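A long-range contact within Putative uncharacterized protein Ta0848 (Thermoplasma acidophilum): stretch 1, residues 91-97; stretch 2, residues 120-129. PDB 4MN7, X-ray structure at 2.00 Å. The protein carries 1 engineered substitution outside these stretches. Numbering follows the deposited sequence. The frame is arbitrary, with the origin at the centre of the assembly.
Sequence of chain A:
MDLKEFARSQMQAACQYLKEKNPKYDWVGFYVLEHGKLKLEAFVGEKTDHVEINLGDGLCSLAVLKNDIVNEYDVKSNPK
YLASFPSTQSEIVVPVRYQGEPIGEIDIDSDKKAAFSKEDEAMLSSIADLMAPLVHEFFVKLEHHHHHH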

# COMPACT_ATOMS: atom_id res chain seq x y z
N GLU A 91 13.54 1.63 -19.93
CA GLU A 91 13.21 0.86 -18.77
C GLU A 91 13.90 1.44 -17.52
O GLU A 91 15.07 1.86 -17.56
CB GLU A 91 13.64 -0.59 -18.96
CG GLU A 91 13.27 -1.48 -17.75
CD GLU A 91 13.58 -2.94 -17.94
OE1 GLU A 91 14.19 -3.24 -18.98
OE2 GLU A 91 13.20 -3.77 -17.08
N ILE A 92 13.15 1.45 -16.41
CA ILE A 92 13.64 1.99 -15.15
C ILE A 92 13.32 0.98 -14.09
O ILE A 92 12.28 0.33 -14.12
CB ILE A 92 13.06 3.37 -14.84
CG1 ILE A 92 13.77 3.99 -13.64
CG2 ILE A 92 11.58 3.25 -14.63
CD1 ILE A 92 13.36 5.39 -13.30
N VAL A 93 14.29 0.77 -13.22
CA VAL A 93 14.14 -0.16 -12.13
C VAL A 93 14.51 0.60 -10.88
O VAL A 93 15.60 1.12 -10.77
CB VAL A 93 15.01 -1.38 -12.27
CG1 VAL A 93 14.64 -2.42 -11.21
CG2 VAL A 93 14.84 -2.02 -13.63
N VAL A 94 13.59 0.64 -9.92
CA VAL A 94 13.74 1.47 -8.74
C VAL A 94 13.71 0.54 -7.57
O VAL A 94 12.76 -0.20 -7.42
CB VAL A 94 12.52 2.35 -8.65
CG1 VAL A 94 12.54 3.12 -7.35
CG2 VAL A 94 12.45 3.27 -9.86
N PRO A 95 14.77 0.50 -6.75
CA PRO A 95 14.82 -0.41 -5.58
C PRO A 95 13.79 -0.08 -4.53
O PRO A 95 13.50 1.09 -4.30
CB PRO A 95 16.21 -0.17 -5.01
CG PRO A 95 16.60 1.14 -5.54
CD PRO A 95 15.97 1.30 -6.85
N VAL A 96 13.23 -1.12 -3.91
CA VAL A 96 12.33 -0.97 -2.74
C VAL A 96 13.14 -1.29 -1.52
O VAL A 96 13.66 -2.36 -1.43
CB VAL A 96 11.09 -1.87 -2.82
CG1 VAL A 96 10.25 -1.81 -1.50
CG2 VAL A 96 10.28 -1.47 -4.04
N ARG A 97 13.32 -0.34 -0.63
CA ARG A 97 14.11 -0.56 0.55
C ARG A 97 13.37 -0.70 1.90
O ARG A 97 12.38 -0.01 2.22
CB ARG A 97 15.09 0.58 0.72
CG ARG A 97 15.99 0.75 -0.47
CD ARG A 97 16.68 2.10 -0.36
NE ARG A 97 17.57 2.30 -1.46
CZ ARG A 97 17.74 3.44 -2.09
NH1 ARG A 97 17.11 4.50 -1.68
NH2 ARG A 97 18.60 3.52 -3.09
N ASP A 120 10.51 11.60 -12.73
CA ASP A 120 10.04 10.21 -12.61
C ASP A 120 10.84 9.41 -11.60
O ASP A 120 10.31 8.63 -10.80
CB ASP A 120 10.18 9.47 -13.97
CG ASP A 120 9.20 9.94 -15.03
OD1 ASP A 120 7.96 9.81 -14.84
OD2 ASP A 120 9.68 10.46 -16.07
N GLU A 121 12.13 9.56 -11.67
CA GLU A 121 12.98 8.94 -10.75
C GLU A 121 12.64 9.28 -9.33
O GLU A 121 12.55 8.38 -8.49
CB GLU A 121 14.45 9.33 -11.01
CG GLU A 121 14.97 8.73 -12.28
CD GLU A 121 16.46 8.98 -12.52
OE1 GLU A 121 17.17 9.53 -11.64
OE2 GLU A 121 16.93 8.60 -13.63
N ALA A 122 12.50 10.57 -9.05
CA ALA A 122 12.24 11.03 -7.67
C ALA A 122 10.83 10.59 -7.22
O ALA A 122 10.63 10.11 -6.11
CB ALA A 122 12.41 12.55 -7.59
N MET A 123 9.86 10.63 -8.12
CA MET A 123 8.49 10.26 -7.74
C MET A 123 8.46 8.77 -7.49
O MET A 123 7.87 8.34 -6.52
CB MET A 123 7.53 10.70 -8.81
CG MET A 123 6.06 10.45 -8.52
SD MET A 123 5.27 11.41 -7.20
CE MET A 123 6.07 12.90 -7.50
N LEU A 124 9.09 7.99 -8.35
CA LEU A 124 9.16 6.53 -8.14
C LEU A 124 9.93 6.12 -6.87
O LEU A 124 9.54 5.16 -6.19
CB LEU A 124 9.74 5.81 -9.40
CG LEU A 124 8.76 5.88 -10.59
CD1 LEU A 124 9.40 5.45 -11.89
CD2 LEU A 124 7.53 5.03 -10.33
N SER A 125 11.02 6.82 -6.51
CA SER A 125 11.66 6.59 -5.22
C SER A 125 10.73 6.80 -4.06
O SER A 125 10.80 6.06 -3.07
CB SER A 125 12.93 7.42 -4.93
OG SER A 125 13.67 7.39 -6.09
N SER A 126 9.95 7.86 -4.11
CA SER A 126 8.96 8.11 -3.07
C SER A 126 7.94 6.98 -3.03
O SER A 126 7.57 6.49 -1.97
CB SER A 126 8.28 9.46 -3.23
OG SER A 126 9.17 10.49 -2.82
N ILE A 127 7.47 6.59 -4.20
CA ILE A 127 6.47 5.53 -4.25
C ILE A 127 6.97 4.22 -3.70
O ILE A 127 6.28 3.54 -2.89
CB ILE A 127 5.95 5.38 -5.67
CG1 ILE A 127 5.05 6.60 -5.90
CG2 ILE A 127 5.13 4.08 -5.76
CD1 ILE A 127 4.59 6.86 -7.27
N ALA A 128 8.19 3.87 -4.11
CA ALA A 128 8.84 2.71 -3.62
C ALA A 128 8.97 2.71 -2.11
O ALA A 128 8.77 1.66 -1.46
CB ALA A 128 10.17 2.56 -4.25
N ASP A 129 9.20 3.87 -1.53
CA ASP A 129 9.36 3.97 -0.11
C ASP A 129 8.01 3.81 0.60
O ASP A 129 7.93 3.13 1.63
CB ASP A 129 9.96 5.31 0.23
CG ASP A 129 10.23 5.46 1.67
OD1 ASP A 129 10.68 4.48 2.33
OD2 ASP A 129 9.99 6.59 2.16
O HOH W 1 12.50 2.76 2.21

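A β-strand, residues 91-97, lies against an α-helix, residues 120-129, and the two run in nearly the same direction, their axes 28° apart and 7.6 Å from each other at closest approach. No direct hydrogen bond joins them. The helix satisfies its own backbone through the usual i to i+4 ladder, as in Leu-124 N to Asp-120 O (2.8 Å) and Ala-128 N to Leu-124 O (2.8 Å), so what remains for the contact is mainly apolar surface, and the fit is one of shape.

Strand geometry sets up the pattern. Side chains alternate along an extended chain, so Ile-92 and Val-94 point toward the helix while Val-93 between them points away. The helix answers with residues one turn apart: Leu-124 and Ala-128 both point toward the strand, and Glu-121 flanks them from a sideways position.

Val-94 is the central bump. Its two methyl groups spread along the helix: CG2 rests 3.7 Å from Leu-124 CB, while CG1 reaches the next turn, 3.9 Å from Ala-128 CB. CG1 also lies 4.1 Å from Ser-125 N, so the branched side chain meets helix backbone as well as side chains. A β-branched residue suits this place, being comfortable in a strand and broad close to its own backbone.

Ala-128 provides the hollow. Its single methyl takes little room, and the backbones draw together here: the CA atoms of Val-96 and Ala-128 are 5.1 Å apart, against 6.6 Å for those of Val-94 and Ser-125. The methyl meets three consecutive strand residues, Val-94, Pro-95 and Val-96, with Pro-95 O 3.6 Å from Ala-128 CB and Val-96 CG2 4.0 Å from that same CB. Val-96 points sideways, yet its other methyl, CG1, still touches the helix backbone, 3.8 Å from Ala-128 O. The contacts of carbonyl oxygens with methyl carbons are simple packing, without hydrogen bonding.

Farther back along both chains, larger side chains span the gap. Ile-92 extends with both chi angles in t, carrying Ile-92 CD1 to 3.8 Å from Glu-121 CG; both Ile-92 CD1 and CG2 lie close to Leu-124 CD1, at 4.2 Å and 4.1 Å. Glu-121 suits a border position: its aliphatic stem offers carbon to the isoleucine, and its carboxylate is free to bond elsewhere in the structure. Leu-124, its branch point one carbon farther out than valine's, serves two neighbours: its CB packs against Val-94, and its CD1 lies 4.1 Å from Ile-92 CG2 and 4.3 Å from Val-94 CG2.

Ser-125 lies at the margin, pointing sideways. Its chi1 is m, and its hydroxyl turns back to donate a hydrogen bond from OG to Glu-121 O (2.8 Å), satisfying a polar group within its own helix.

At the far end the apolar contact gives way to water. Asp-129 CB points away from the strand, but the end of its side chain comes nearer, and one water donates hydrogen bonds to both Arg-97 O (2.8 Å) and Asp-129 OD1 (2.5 Å), linking two acceptors that could not bond each other directly.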